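Local coordinates for protein acetyl-CoA C-acetyltransferase (Syntrophomonas wolfei subsp. wolfei, PDB 7N7Z) that probably joins two molecules of acetyl-CoA into acetoacetyl-CoA with release of coenzyme A, and probably also catalyses the reverse thiolytic cleavage, at residues Tyr172-Glu177 with Val330-Lys335; Gly242-Ala247 with Phe323-Leu328; Pro275-Val280 with Arg366-Met371; Lys302-Ala307 with Glu312-Trp317. All coordinates share one frame; numbering follows the deposited sequence.

Contact 1: Tyr172-Glu177 with Val330-Lys335; sequences YGITRE and VVRMLK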
loop_
_atom_site.group_PDB
_atom_site.type_symbol
_atom_site.label_atom_id
_atom_site.label_comp_id
_atom_site.label_asym_id
_atom_site.label_seq_id
_atom_site.Cartn_x
_atom_site.Cartn_y
_atom_site.Cartn_z
ATOM N N TYR B 172 -18.035 34.257 -16.512
ATOM C CA TYR B 172 -17.862 35.173 -17.632
ATOM C C TYR B 172 -18.441 34.632 -18.931
ATOM O O TYR B 172 -18.348 35.307 -19.961
ATOM C CB TYR B 172 -16.377 35.489 -17.824
ATOM C CG TYR B 172 -15.785 36.296 -16.694
ATOM C CD1 TYR B 172 -16.225 37.586 -16.432
ATOM C CD2 TYR B 172 -14.789 35.767 -15.885
ATOM C CE1 TYR B 172 -15.687 38.329 -15.399
ATOM C CE2 TYR B 172 -14.246 36.501 -14.849
ATOM C CZ TYR B 172 -14.698 37.781 -14.610
ATOM O OH TYR B 172 -14.158 38.517 -13.580
ATOM N N GLY B 173 -19.031 33.442 -18.911
ATOM C CA GLY B 173 -19.651 32.893 -20.098
ATOM C C GLY B 173 -18.676 32.667 -21.233
ATOM O O GLY B 173 -18.931 33.075 -22.370
ATOM N N ILE B 174 -17.551 32.024 -20.938
ATOM C CA ILE B 174 -16.574 31.655 -21.955
ATOM C C ILE B 174 -16.997 30.325 -22.558
ATOM O O ILE B 174 -17.369 29.389 -21.840
ATOM C CB ILE B 174 -15.158 31.573 -21.355
ATOM C CG1 ILE B 174 -14.727 32.943 -20.824
ATOM C CG2 ILE B 174 -14.166 31.071 -22.396
ATOM C CD1 ILE B 174 -13.591 32.879 -19.826
ATOM N N THR B 175 -16.934 30.233 -23.881
ATOM C CA THR B 175 -17.417 29.068 -24.604
ATOM C C THR B 175 -16.260 28.197 -25.077
ATOM O O THR B 175 -15.104 28.622 -25.131
ATOM C CB THR B 175 -18.271 29.493 -25.801
ATOM O OG1 THR B 175 -17.480 30.275 -26.704
ATOM C CG2 THR B 175 -19.463 30.312 -25.340
ATOM N N ARG B 176 -16.598 26.953 -25.424
ATOM C CA ARG B 176 -15.595 26.010 -25.906
ATOM C C ARG B 176 -14.862 26.546 -27.129
ATOM O O ARG B 176 -13.671 26.265 -27.309
ATOM C CB ARG B 176 -16.269 24.670 -26.215
ATOM C CG ARG B 176 -15.409 23.656 -26.953
ATOM C CD ARG B 176 -14.367 23.023 -26.045
ATOM N NE ARG B 176 -13.655 21.952 -26.732
ATOM C CZ ARG B 176 -14.079 20.696 -26.813
ATOM N NH1 ARG B 176 -15.198 20.305 -26.224
ATOM N NH2 ARG B 176 -13.364 19.813 -27.502
ATOM N N GLU B 177 -15.546 27.317 -27.977
ATOM C CA GLU B 177 -14.910 27.822 -29.190
ATOM C C GLU B 177 -13.808 28.821 -28.859
ATOM O O GLU B 177 -12.713 28.764 -29.432
ATOM C CB GLU B 177 -15.958 28.457 -30.106
ATOM C CG GLU B 177 -16.500 27.512 -31.167
ATOM C CD GLU B 177 -17.500 26.520 -30.607
ATOM O OE1 GLU B 177 -18.334 26.920 -29.768
ATOM O OE2 GLU B 177 -17.450 25.337 -31.007
ATOM N N VAL B 330 -9.044 36.051 -17.082
ATOM C CA VAL B 330 -8.110 37.091 -16.661
ATOM C C VAL B 330 -8.216 38.299 -17.583
ATOM O O VAL B 330 -8.232 39.448 -17.125
ATOM C CB VAL B 330 -6.674 36.532 -16.621
ATOM C CG1 VAL B 330 -5.662 37.665 -16.534
ATOM C CG2 VAL B 330 -6.512 35.574 -15.451
ATOM N N VAL B 331 -8.286 38.059 -18.896
ATOM C CA VAL B 331 -8.468 39.156 -19.844
ATOM C C VAL B 331 -9.714 39.956 -19.492
ATOM O O VAL B 331 -9.705 41.193 -19.515
ATOM C CB VAL B 331 -8.541 38.615 -21.285
ATOM C CG1 VAL B 331 -8.869 39.740 -22.261
ATOM C CG2 VAL B 331 -7.239 37.940 -21.672
ATOM N N ARG B 332 -10.805 39.263 -19.161
ATOM C CA ARG B 332 -12.053 39.951 -18.855
ATOM C C ARG B 332 -11.941 40.742 -17.557
ATOM O O ARG B 332 -12.283 41.930 -17.512
ATOM C CB ARG B 332 -13.199 38.943 -18.777
ATOM C CG ARG B 332 -14.581 39.576 -18.813
ATOM C CD ARG B 332 -14.995 39.943 -20.229
ATOM N NE ARG B 332 -15.197 38.764 -21.061
ATOM C CZ ARG B 332 -16.275 37.991 -21.017
ATOM N NH1 ARG B 332 -17.274 38.244 -20.188
ATOM N NH2 ARG B 332 -16.349 36.936 -21.824
ATOM N N MET B 333 -11.464 40.102 -16.487
ATOM C CA MET B 333 -11.349 40.804 -15.213
ATOM C C MET B 333 -10.393 41.986 -15.324
ATOM O O MET B 333 -10.628 43.041 -14.724
ATOM C CB MET B 333 -10.886 39.848 -14.114
ATOM C CG MET B 333 -10.738 40.525 -12.757
ATOM S SD MET B 333 -10.446 39.386 -11.392
ATOM C CE MET B 333 -10.589 40.504 -9.998
ATOM N N LEU B 334 -9.308 41.829 -16.086
ATOM C CA LEU B 334 -8.372 42.934 -16.257
ATOM C C LEU B 334 -9.008 44.093 -17.012
ATOM O O LEU B 334 -8.615 45.247 -16.815
ATOM C CB LEU B 334 -7.115 42.458 -16.988
ATOM C CG LEU B 334 -5.908 42.036 -16.145
ATOM C CD1 LEU B 334 -4.713 41.769 -17.054
ATOM C CD2 LEU B 334 -5.545 43.074 -15.088
ATOM N N LYS B 335 -9.980 43.810 -17.881
ATOM C CA LYS B 335 -10.665 44.879 -18.597
ATOM C C LYS B 335 -11.751 45.517 -17.739
ATOM O O LYS B 335 -11.957 46.735 -17.799
ATOM C CB LYS B 335 -11.269 44.339 -19.897
ATOM C CG LYS B 335 -12.245 45.292 -20.580
ATOM C CD LYS B 335 -12.878 44.663 -21.811
ATOM C CE LYS B 335 -13.486 45.722 -22.716
ATOM N NZ LYS B 335 -14.281 45.128 -23.826
#
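Tyr172 and Arg332 meet twice, once through hydrocarbon and once through polar atoms, and so illustrate how a long basic side chain can serve both purposes. In the apolar part, Arg332 CB stands over one face of the Tyr172 ring, 4.2 Å from its centroid, in a CH-pi contact displaced toward the rim. Arg332 CG follows it closely, 3.5 Å from Tyr172 CD1. The two side chains run past each other in opposite directions, with the phenol reaching onto helix 324-336 while the arginine travels back toward the tyrosine backbone. At the far end of the ring, Tyr172 OH lies 3.6 Å from Met333 CB, and the tyrosine side chain also touches Glu336.

The backbone here belongs to a helix terminus: Gly173, with positive phi, is the C-prime residue of a Schellman motif in which Ile174 N reaches back to Ala169 O and closes helix 161-172. Thr175 then takes the N-cap position of helix 176-196.

The polar part uses the carbonyl oxygen of Tyr172. Bends at chi2 and chi3 fold the arginine over and bring both of its terminal nitrogens within reach of that one oxygen. Arg332 NH1 lies 3.1 Å from Tyr172 O, and Arg332 NH2 lies 3.2 Å from Tyr172 O. The N-H directions are well off line, at 132-133°, making both hydrogen bonds weak. The guanidinium is turned steeply, 70° from the ring plane, with Tyr172 CB over one of its faces.

Looser packing comes from Ile174, whose CG1 is 4.4 Å from Arg332 NH2 and whose side chain also touches Leu328, one helical turn earlier.

Contact 2: Gly242-Ala247 with Phe323-Leu328; sequences GGVVTA and FAAQVL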
loop_
_atom_site.group_PDB
_atom_site.type_symbol
_atom_site.label_atom_id
_atom_site.label_comp_id
_atom_site.label_asym_id
_atom_site.label_seq_id
_atom_site.Cartn_x
_atom_site.Cartn_y
_atom_site.Cartn_z
ATOM N N GLY B 242 -20.279 18.148 -20.390
ATOM C CA GLY B 242 -20.483 19.342 -21.186
ATOM C C GLY B 242 -19.598 20.501 -20.796
ATOM O O GLY B 242 -19.914 21.649 -21.120
ATOM N N GLY B 243 -18.492 20.235 -20.102
ATOM C CA GLY B 243 -17.595 21.300 -19.705
ATOM C C GLY B 243 -16.700 21.749 -20.844
ATOM O O GLY B 243 -16.364 20.984 -21.748
ATOM N N VAL B 244 -16.306 23.025 -20.790
ATOM C CA VAL B 244 -15.492 23.603 -21.857
ATOM C C VAL B 244 -14.019 23.249 -21.746
ATOM O O VAL B 244 -13.258 23.516 -22.685
ATOM C CB VAL B 244 -15.625 25.139 -21.885
ATOM C CG1 VAL B 244 -17.080 25.542 -22.072
ATOM C CG2 VAL B 244 -15.053 25.758 -20.611
ATOM N N VAL B 245 -13.591 22.660 -20.633
ATOM C CA VAL B 245 -12.183 22.355 -20.409
ATOM C C VAL B 245 -11.879 20.966 -20.953
ATOM O O VAL B 245 -12.562 19.991 -20.617
ATOM C CB VAL B 245 -11.829 22.449 -18.915
ATOM C CG1 VAL B 245 -10.398 21.987 -18.681
ATOM C CG2 VAL B 245 -12.023 23.872 -18.412
ATOM N N THR B 246 -10.849 20.877 -21.790
ATOM C CA THR B 246 -10.375 19.625 -22.354
ATOM C C THR B 246 -8.895 19.457 -22.036
ATOM O O THR B 246 -8.240 20.359 -21.509
ATOM C CB THR B 246 -10.595 19.577 -23.873
ATOM O OG1 THR B 246 -9.620 20.400 -24.528
ATOM C CG2 THR B 246 -11.987 20.065 -24.229
ATOM N N ALA B 247 -8.369 18.275 -22.365
ATOM C CA ALA B 247 -6.949 18.021 -22.158
ATOM C C ALA B 247 -6.088 18.920 -23.035
ATOM O O ALA B 247 -4.938 19.214 -22.683
ATOM C CB ALA B 247 -6.634 16.552 -22.436
ATOM N N PHE B 323 -5.445 27.261 -17.834
ATOM C CA PHE B 323 -6.521 26.792 -18.691
ATOM C C PHE B 323 -6.931 27.938 -19.602
ATOM O O PHE B 323 -6.851 29.109 -19.220
ATOM C CB PHE B 323 -7.726 26.296 -17.881
ATOM C CG PHE B 323 -7.366 25.330 -16.787
ATOM C CD1 PHE B 323 -7.049 25.787 -15.518
ATOM C CD2 PHE B 323 -7.342 23.967 -17.026
ATOM C CE1 PHE B 323 -6.717 24.902 -14.510
ATOM C CE2 PHE B 323 -7.010 23.078 -16.023
ATOM C CZ PHE B 323 -6.697 23.545 -14.763
ATOM N N ALA B 324 -7.362 27.594 -20.818
ATOM C CA ALA B 324 -7.775 28.622 -21.769
ATOM C C ALA B 324 -8.878 29.495 -21.183
ATOM O O ALA B 324 -8.818 30.728 -21.257
ATOM C CB ALA B 324 -8.235 27.973 -23.075
ATOM N N ALA B 325 -9.896 28.867 -20.590
ATOM C CA ALA B 325 -10.951 29.631 -19.933
ATOM C C ALA B 325 -10.384 30.503 -18.821
ATOM O O ALA B 325 -10.831 31.638 -18.619
ATOM C CB ALA B 325 -12.016 28.685 -19.376
ATOM N N GLN B 326 -9.395 29.986 -18.088
ATOM C CA GLN B 326 -8.785 30.763 -17.015
ATOM C C GLN B 326 -8.148 32.037 -17.553
ATOM O O GLN B 326 -8.305 33.116 -16.969
ATOM C CB GLN B 326 -7.749 29.909 -16.281
ATOM C CG GLN B 326 -7.003 30.639 -15.176
ATOM C CD GLN B 326 -5.571 30.991 -15.549
ATOM O OE1 GLN B 326 -5.042 30.526 -16.560
ATOM N NE2 GLN B 326 -4.936 31.815 -14.725
ATOM N N VAL B 327 -7.429 31.933 -18.672
ATOM C CA VAL B 327 -6.796 33.108 -19.265
ATOM C C VAL B 327 -7.855 34.100 -19.729
ATOM O O VAL B 327 -7.813 35.288 -19.389
ATOM C CB VAL B 327 -5.875 32.694 -20.426
ATOM C CG1 VAL B 327 -5.201 33.919 -21.036
ATOM C CG2 VAL B 327 -4.845 31.687 -19.954
ATOM N N LEU B 328 -8.816 33.627 -20.525
ATOM C CA LEU B 328 -9.860 34.517 -21.023
ATOM C C LEU B 328 -10.622 35.172 -19.880
ATOM O O LEU B 328 -11.142 36.283 -20.038
ATOM C CB LEU B 328 -10.812 33.744 -21.935
ATOM C CG LEU B 328 -10.185 33.129 -23.190
ATOM C CD1 LEU B 328 -11.258 32.490 -24.056
ATOM C CD2 LEU B 328 -9.402 34.158 -23.995
#
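Phe323 reaches across to Val245, a purely apolar meeting that can be traced atom by atom along the aromatic side chain. Phe323 CB heads toward the loop 242-247 but is still 5.1 Å from Val245 CG1. With CG placed beside the backbone N (chi1 -50°), the ring is carried to the side of Val245, and Phe323 CD2 makes the closest approach, 4.0 Å from Val245 CG1. Phe323 CE2 follows at 4.4 Å from Val245 CG1, whereas CZ is already beyond contact distance of that methyl. The valine side chain slants across the ring, touching one corner of it. Two residues on, Ala325 CB meets Val244 CG2 at 4.4 Å, so two consecutive valines of the loop meet the N-cap residue and the first turn of helix 324-336.

Glu166 receives a hydrogen bond from Val245 N, and Ala165 on the same helix packs against both Val245 and Phe323, so that helix 161-172 backs the contact. Phe323 itself is the N-cap residue of helix 324-336. Its side chain lies about 6 Å from that of Cys388 and about 7 Å from that of His358, both predicted proton acceptors, which places this helix start next to the probable thiolase active site.

Contact 3: Pro275-Val280 with Arg366-Met371; sequences PLMKLV and RIIVSM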
loop_
_atom_site.group_PDB
_atom_site.type_symbol
_atom_site.label_atom_id
_atom_site.label_comp_id
_atom_site.label_asym_id
_atom_site.label_seq_id
_atom_site.Cartn_x
_atom_site.Cartn_y
_atom_site.Cartn_z
ATOM N N PRO B 275 25.304 41.350 -14.295
ATOM C CA PRO B 275 23.904 41.229 -13.864
ATOM C C PRO B 275 22.971 41.200 -15.065
ATOM O O PRO B 275 23.017 42.083 -15.926
ATOM C CB PRO B 275 23.684 42.476 -13.000
ATOM C CG PRO B 275 24.667 43.469 -13.516
ATOM C CD PRO B 275 25.861 42.684 -13.998
ATOM N N LEU B 276 22.120 40.174 -15.120
ATOM C CA LEU B 276 21.233 40.003 -16.265
ATOM C C LEU B 276 20.016 40.917 -16.181
ATOM O O LEU B 276 19.631 41.532 -17.180
ATOM C CB LEU B 276 20.799 38.541 -16.374
ATOM C CG LEU B 276 21.935 37.517 -16.295
ATOM C CD1 LEU B 276 21.415 36.103 -16.502
ATOM C CD2 LEU B 276 23.010 37.841 -17.313
ATOM N N MET B 277 19.394 41.017 -15.009
ATOM C CA MET B 277 18.292 41.950 -14.822
ATOM C C MET B 277 18.104 42.187 -13.331
ATOM O O MET B 277 18.622 41.445 -12.492
ATOM C CB MET B 277 17.005 41.438 -15.479
ATOM C CG MET B 277 16.474 40.138 -14.916
ATOM S SD MET B 277 14.919 39.664 -15.701
ATOM C CE MET B 277 14.716 37.998 -15.082
ATOM N N LYS B 278 17.357 43.240 -13.014
ATOM C CA LYS B 278 17.193 43.719 -11.648
ATOM C C LYS B 278 15.751 43.530 -11.203
ATOM O O LYS B 278 14.819 43.904 -11.923
ATOM C CB LYS B 278 17.586 45.195 -11.539
ATOM C CG LYS B 278 17.035 45.898 -10.304
ATOM C CD LYS B 278 17.833 47.151 -9.964
ATOM C CE LYS B 278 17.968 48.062 -11.170
ATOM N NZ LYS B 278 18.464 49.422 -10.821
ATOM N N LEU B 279 15.575 42.959 -10.015
ATOM C CA LEU B 279 14.249 42.838 -9.427
ATOM C C LEU B 279 13.631 44.217 -9.242
ATOM O O LEU B 279 14.217 45.088 -8.592
ATOM C CB LEU B 279 14.340 42.110 -8.086
ATOM C CG LEU B 279 13.036 41.962 -7.299
ATOM C CD1 LEU B 279 12.041 41.094 -8.055
ATOM C CD2 LEU B 279 13.316 41.382 -5.922
ATOM N N VAL B 280 12.451 44.415 -9.818
ATOM C CA VAL B 280 11.696 45.654 -9.663
ATOM C C VAL B 280 10.611 45.507 -8.606
ATOM O O VAL B 280 10.473 46.352 -7.722
ATOM C CB VAL B 280 11.094 46.087 -11.018
ATOM C CG1 VAL B 280 10.283 47.366 -10.856
ATOM C CG2 VAL B 280 12.191 46.272 -12.061
ATOM N N ARG B 366 10.028 29.090 -13.808
ATOM C CA ARG B 366 10.206 28.826 -15.231
ATOM C C ARG B 366 9.851 30.052 -16.062
ATOM O O ARG B 366 10.619 30.468 -16.938
ATOM C CB ARG B 366 9.348 27.629 -15.651
ATOM C CG ARG B 366 9.888 26.856 -16.847
ATOM C CD ARG B 366 9.488 27.501 -18.169
ATOM N NE ARG B 366 8.045 27.451 -18.386
ATOM C CZ ARG B 366 7.373 28.273 -19.181
ATOM N NH1 ARG B 366 7.981 29.230 -19.862
ATOM N NH2 ARG B 366 6.056 28.131 -19.295
ATOM N N ILE B 367 8.686 30.647 -15.798
ATOM C CA ILE B 367 8.233 31.769 -16.607
ATOM C C ILE B 367 9.080 33.011 -16.372
ATOM O O ILE B 367 9.145 33.883 -17.245
ATOM C CB ILE B 367 6.741 32.052 -16.340
ATOM C CG1 ILE B 367 6.501 32.434 -14.879
ATOM C CG2 ILE B 367 5.900 30.833 -16.708
ATOM C CD1 ILE B 367 5.106 32.976 -14.628
ATOM N N ILE B 368 9.736 33.121 -15.215
ATOM C CA ILE B 368 10.703 34.197 -15.027
ATOM C C ILE B 368 11.924 33.959 -15.906
ATOM O O ILE B 368 12.428 34.880 -16.559
ATOM C CB ILE B 368 11.097 34.318 -13.545
ATOM C CG1 ILE B 368 9.921 34.808 -12.701
ATOM C CG2 ILE B 368 12.264 35.273 -13.382
ATOM C CD1 ILE B 368 10.084 34.499 -11.231
ATOM N N VAL B 369 12.417 32.718 -15.938
ATOM C CA VAL B 369 13.549 32.383 -16.798
ATOM C C VAL B 369 13.202 32.663 -18.255
ATOM O O VAL B 369 13.964 33.313 -18.982
ATOM C CB VAL B 369 13.959 30.914 -16.592
ATOM C CG1 VAL B 369 14.926 30.471 -17.682
ATOM C CG2 VAL B 369 14.573 30.717 -15.214
ATOM N N SER B 370 12.047 32.169 -18.706
ATOM C CA SER B 370 11.649 32.373 -20.095
ATOM C C SER B 370 11.409 33.847 -20.387
ATOM O O SER B 370 11.750 34.333 -21.472
ATOM C CB SER B 370 10.400 31.552 -20.405
ATOM O OG SER B 370 10.684 30.166 -20.362
ATOM N N MET B 371 10.826 34.575 -19.433
ATOM C CA MET B 371 10.620 36.007 -19.615
ATOM C C MET B 371 11.930 36.702 -19.959
ATOM O O MET B 371 12.021 37.422 -20.961
ATOM C CB MET B 371 10.006 36.613 -18.351
ATOM C CG MET B 371 9.762 38.118 -18.427
ATOM S SD MET B 371 9.636 38.879 -16.797
ATOM C CE MET B 371 11.355 38.870 -16.308
#
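Met277 meets Ile368 and Met371 where a strand of the thiolase fold, 277-285, faces helix 360-378. In this family two such long helices, here 360-378 and 94-107, form the central layer of an alpha-beta-alpha-beta-alpha sandwich.

Ahead of Met277, Leu276 already pairs through its backbone with Val10 on the neighbouring strand 8-20. Met277 then sends its side chain to the helix. CG sits between the backbone N and the carbonyl carbon (chi1 62°), and the rest of the chain is fully extended, so that the terminal methyl is carried to the helix. Met277 CE lies 3.7 Å from Met371 CE and 4.0 Å from Ile368 CG2, where the methionine and isoleucine side chains cross at about a right angle. Met371 answers with a bend at chi3 (75°) that turns its own methyl toward the strand, bringing Met371 CE 3.7 Å from Met277 SD as well. Trp399 of strand 394-400 packs on both methionines.

Beyond this point Lys278 faces elsewhere, forming a salt bridge with Glu7, while Leu279 packs on Cys103 and Met107 of helix 94-107. On helix 360-378 itself, Arg366 NH1 donates to Ser370 OG at 2.9 Å, the hydroxyl oxygen lying almost exactly in the guanidinium plane.

Contact 4: Lys302-Ala307 with Glu312-Trp317; sequences KVLKQA and EDVDYW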
loop_
_atom_site.group_PDB
_atom_site.type_symbol
_atom_site.label_atom_id
_atom_site.label_comp_id
_atom_site.label_asym_id
_atom_site.label_seq_id
_atom_site.Cartn_x
_atom_site.Cartn_y
_atom_site.Cartn_z
ATOM N N LYS B 302 -1.462 44.995 -8.761
ATOM C CA LYS B 302 -0.868 45.314 -7.467
ATOM C C LYS B 302 0.634 45.544 -7.591
ATOM O O LYS B 302 1.150 46.581 -7.159
ATOM C CB LYS B 302 -1.159 44.195 -6.468
ATOM C CG LYS B 302 -0.724 44.511 -5.048
ATOM C CD LYS B 302 -1.232 43.468 -4.070
ATOM C CE LYS B 302 -0.293 43.313 -2.886
ATOM N NZ LYS B 302 -0.684 42.174 -2.008
ATOM N N VAL B 303 1.354 44.583 -8.175
ATOM C CA VAL B 303 2.802 44.721 -8.303
ATOM C C VAL B 303 3.147 45.965 -9.112
ATOM O O VAL B 303 4.136 46.655 -8.829
ATOM C CB VAL B 303 3.412 43.450 -8.923
ATOM C CG1 VAL B 303 2.960 43.277 -10.368
ATOM C CG2 VAL B 303 4.931 43.492 -8.830
ATOM N N LEU B 304 2.338 46.278 -10.127
ATOM C CA LEU B 304 2.569 47.493 -10.901
ATOM C C LEU B 304 2.447 48.730 -10.020
ATOM O O LEU B 304 3.206 49.693 -10.179
ATOM C CB LEU B 304 1.587 47.565 -12.069
ATOM C CG LEU B 304 1.906 46.673 -13.271
ATOM C CD1 LEU B 304 0.722 46.627 -14.227
ATOM C CD2 LEU B 304 3.156 47.156 -13.991
ATOM N N LYS B 305 1.497 48.721 -9.084
ATOM C CA LYS B 305 1.356 49.844 -8.162
ATOM C C LYS B 305 2.569 49.951 -7.248
ATOM O O LYS B 305 3.139 51.036 -7.078
ATOM C CB LYS B 305 0.075 49.686 -7.341
ATOM C CG LYS B 305 -0.482 50.994 -6.799
ATOM C CD LYS B 305 -1.615 50.753 -5.812
ATOM C CE LYS B 305 -1.277 51.285 -4.428
ATOM N NZ LYS B 305 -2.221 50.784 -3.387
ATOM N N GLN B 306 2.988 48.828 -6.658
ATOM C CA GLN B 306 4.129 48.843 -5.749
ATOM C C GLN B 306 5.375 49.415 -6.414
ATOM O O GLN B 306 6.210 50.027 -5.739
ATOM C CB GLN B 306 4.411 47.427 -5.239
ATOM C CG GLN B 306 3.260 46.796 -4.470
ATOM C CD GLN B 306 3.681 45.560 -3.693
ATOM O OE1 GLN B 306 4.525 44.784 -4.145
ATOM N NE2 GLN B 306 3.093 45.372 -2.517
ATOM N N ALA B 307 5.518 49.231 -7.727
ATOM C CA ALA B 307 6.713 49.655 -8.445
ATOM C C ALA B 307 6.550 50.987 -9.163
ATOM O O ALA B 307 7.553 51.560 -9.602
ATOM C CB ALA B 307 7.122 48.581 -9.463
ATOM N N GLU B 312 1.335 49.235 -19.730
ATOM C CA GLU B 312 1.952 49.462 -21.032
ATOM C C GLU B 312 3.456 49.691 -20.946
ATOM O O GLU B 312 4.119 49.705 -21.990
ATOM C CB GLU B 312 1.292 50.660 -21.726
ATOM C CG GLU B 312 1.239 51.940 -20.893
ATOM C CD GLU B 312 0.031 52.004 -19.974
ATOM O OE1 GLU B 312 -0.653 50.970 -19.814
ATOM O OE2 GLU B 312 -0.231 53.085 -19.407
ATOM N N ASP B 313 4.010 49.871 -19.746
ATOM C CA ASP B 313 5.452 50.049 -19.613
ATOM C C ASP B 313 6.209 48.736 -19.771
ATOM O O ASP B 313 7.376 48.744 -20.178
ATOM C CB ASP B 313 5.786 50.671 -18.254
ATOM C CG ASP B 313 5.275 52.092 -18.120
ATOM O OD1 ASP B 313 5.074 52.757 -19.158
ATOM O OD2 ASP B 313 5.076 52.547 -16.972
ATOM N N VAL B 314 5.570 47.609 -19.460
ATOM C CA VAL B 314 6.248 46.320 -19.523
ATOM C C VAL B 314 6.441 45.920 -20.979
ATOM O O VAL B 314 5.493 45.929 -21.774
ATOM C CB VAL B 314 5.451 45.257 -18.752
ATOM C CG1 VAL B 314 6.262 43.977 -18.613
ATOM C CG2 VAL B 314 5.045 45.794 -17.387
ATOM N N ASP B 315 7.678 45.562 -21.333
ATOM C CA ASP B 315 7.985 45.221 -22.717
ATOM C C ASP B 315 7.520 43.817 -23.083
ATOM O O ASP B 315 7.210 43.560 -24.251
ATOM C CB ASP B 315 9.490 45.346 -22.971
ATOM C CG ASP B 315 9.987 46.778 -22.869
ATOM O OD1 ASP B 315 9.197 47.709 -23.136
ATOM O OD2 ASP B 315 11.173 46.972 -22.525
ATOM N N TYR B 316 7.465 42.902 -22.117
ATOM C CA TYR B 316 7.034 41.540 -22.400
ATOM C C TYR B 316 6.511 40.909 -21.118
ATOM O O TYR B 316 7.037 41.170 -20.032
ATOM C CB TYR B 316 8.179 40.701 -22.980
ATOM C CG TYR B 316 7.799 39.265 -23.251
ATOM C CD1 TYR B 316 6.918 38.941 -24.273
ATOM C CD2 TYR B 316 8.320 38.232 -22.483
ATOM C CE1 TYR B 316 6.564 37.629 -24.522
ATOM C CE2 TYR B 316 7.973 36.916 -22.727
ATOM C CZ TYR B 316 7.095 36.621 -23.748
ATOM O OH TYR B 316 6.746 35.313 -23.996
ATOM N N TRP B 317 5.478 40.080 -21.257
ATOM C CA TRP B 317 4.827 39.419 -20.138
ATOM C C TRP B 317 4.866 37.909 -20.328
ATOM O O TRP B 317 4.688 37.409 -21.443
ATOM C CB TRP B 317 3.366 39.861 -20.002
ATOM C CG TRP B 317 3.168 41.166 -19.302
ATOM C CD1 TRP B 317 2.968 42.384 -19.882
ATOM C CD2 TRP B 317 3.129 41.385 -17.886
ATOM N NE1 TRP B 317 2.812 43.348 -18.918
ATOM C CE2 TRP B 317 2.909 42.762 -17.683
ATOM C CE3 TRP B 317 3.263 40.552 -16.772
ATOM C CZ2 TRP B 317 2.819 43.325 -16.412
ATOM C CZ3 TRP B 317 3.174 41.113 -15.509
ATOM C CH2 TRP B 317 2.956 42.486 -15.340
#
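Leu304 slips its two methyls against Val314 and Trp317, one branch for each, a simple example of a forked side chain filling the angle between two neighbours. Leu304 CD2 lies 4.1 Å from Val314 CG2, the two side chains slanting across each other. Leu304 CD1 comes 4.5 Å from Trp317 CZ2, on the six-membered half of the indole, a marginal touch compared with the first. Placing CG beside the backbone N (chi1 -77°) directs the fork away from helix 296-307 and toward the chain that follows it.

Only four residues separate these segments, so the contact closes a tight helix-to-strand connection: the chain leaves helix 296-307, passes through a short 3-10 turn and enters strand 316-319, the edge strand of the sheet within this chain, parallel to 382-387. Tyr316 makes backbone hydrogen bonds with Lys382 and Gly384 there.

Val314 uses both its branches. While its CG2 receives the leucine, Val314 CG1 stands over one face of the Trp317 ring, 3.5 Å above the plane and displaced toward the rim. Trp309, in the connecting loop, packs on both Leu304 and Val314, and Leu398 of strand 394-400 touches both Leu304 and Trp317. A second ring, Tyr311, meets the indole with its plane tilted by about 15°. On another side of the helix, Gln306 packs on Lys110 of a second subunit.

Overall arrangement
Contacts 1 and 2 share helix 324-336 and touch each other, Arg176 CZ lying 3.4 Å from Thr246 CG2; both join the N-terminal thiolase domain to the C-terminal one. Contacts 3 and 4 stay within the C-terminal domain, reach the same sheet and touch through Val280 and Ala307. Burial and chemistry vary together: contact 1, only partly buried, is the one with hydrogen bonds across it, weak ones to a carbonyl, whereas the other three are buried and meet through methyls and rings. Contact 3 lies deepest, its centre about 13 Å from that of the chain. Contacts 2 and 3 lie on opposite sides of the chain's centre, their own centres about 29 Å apart.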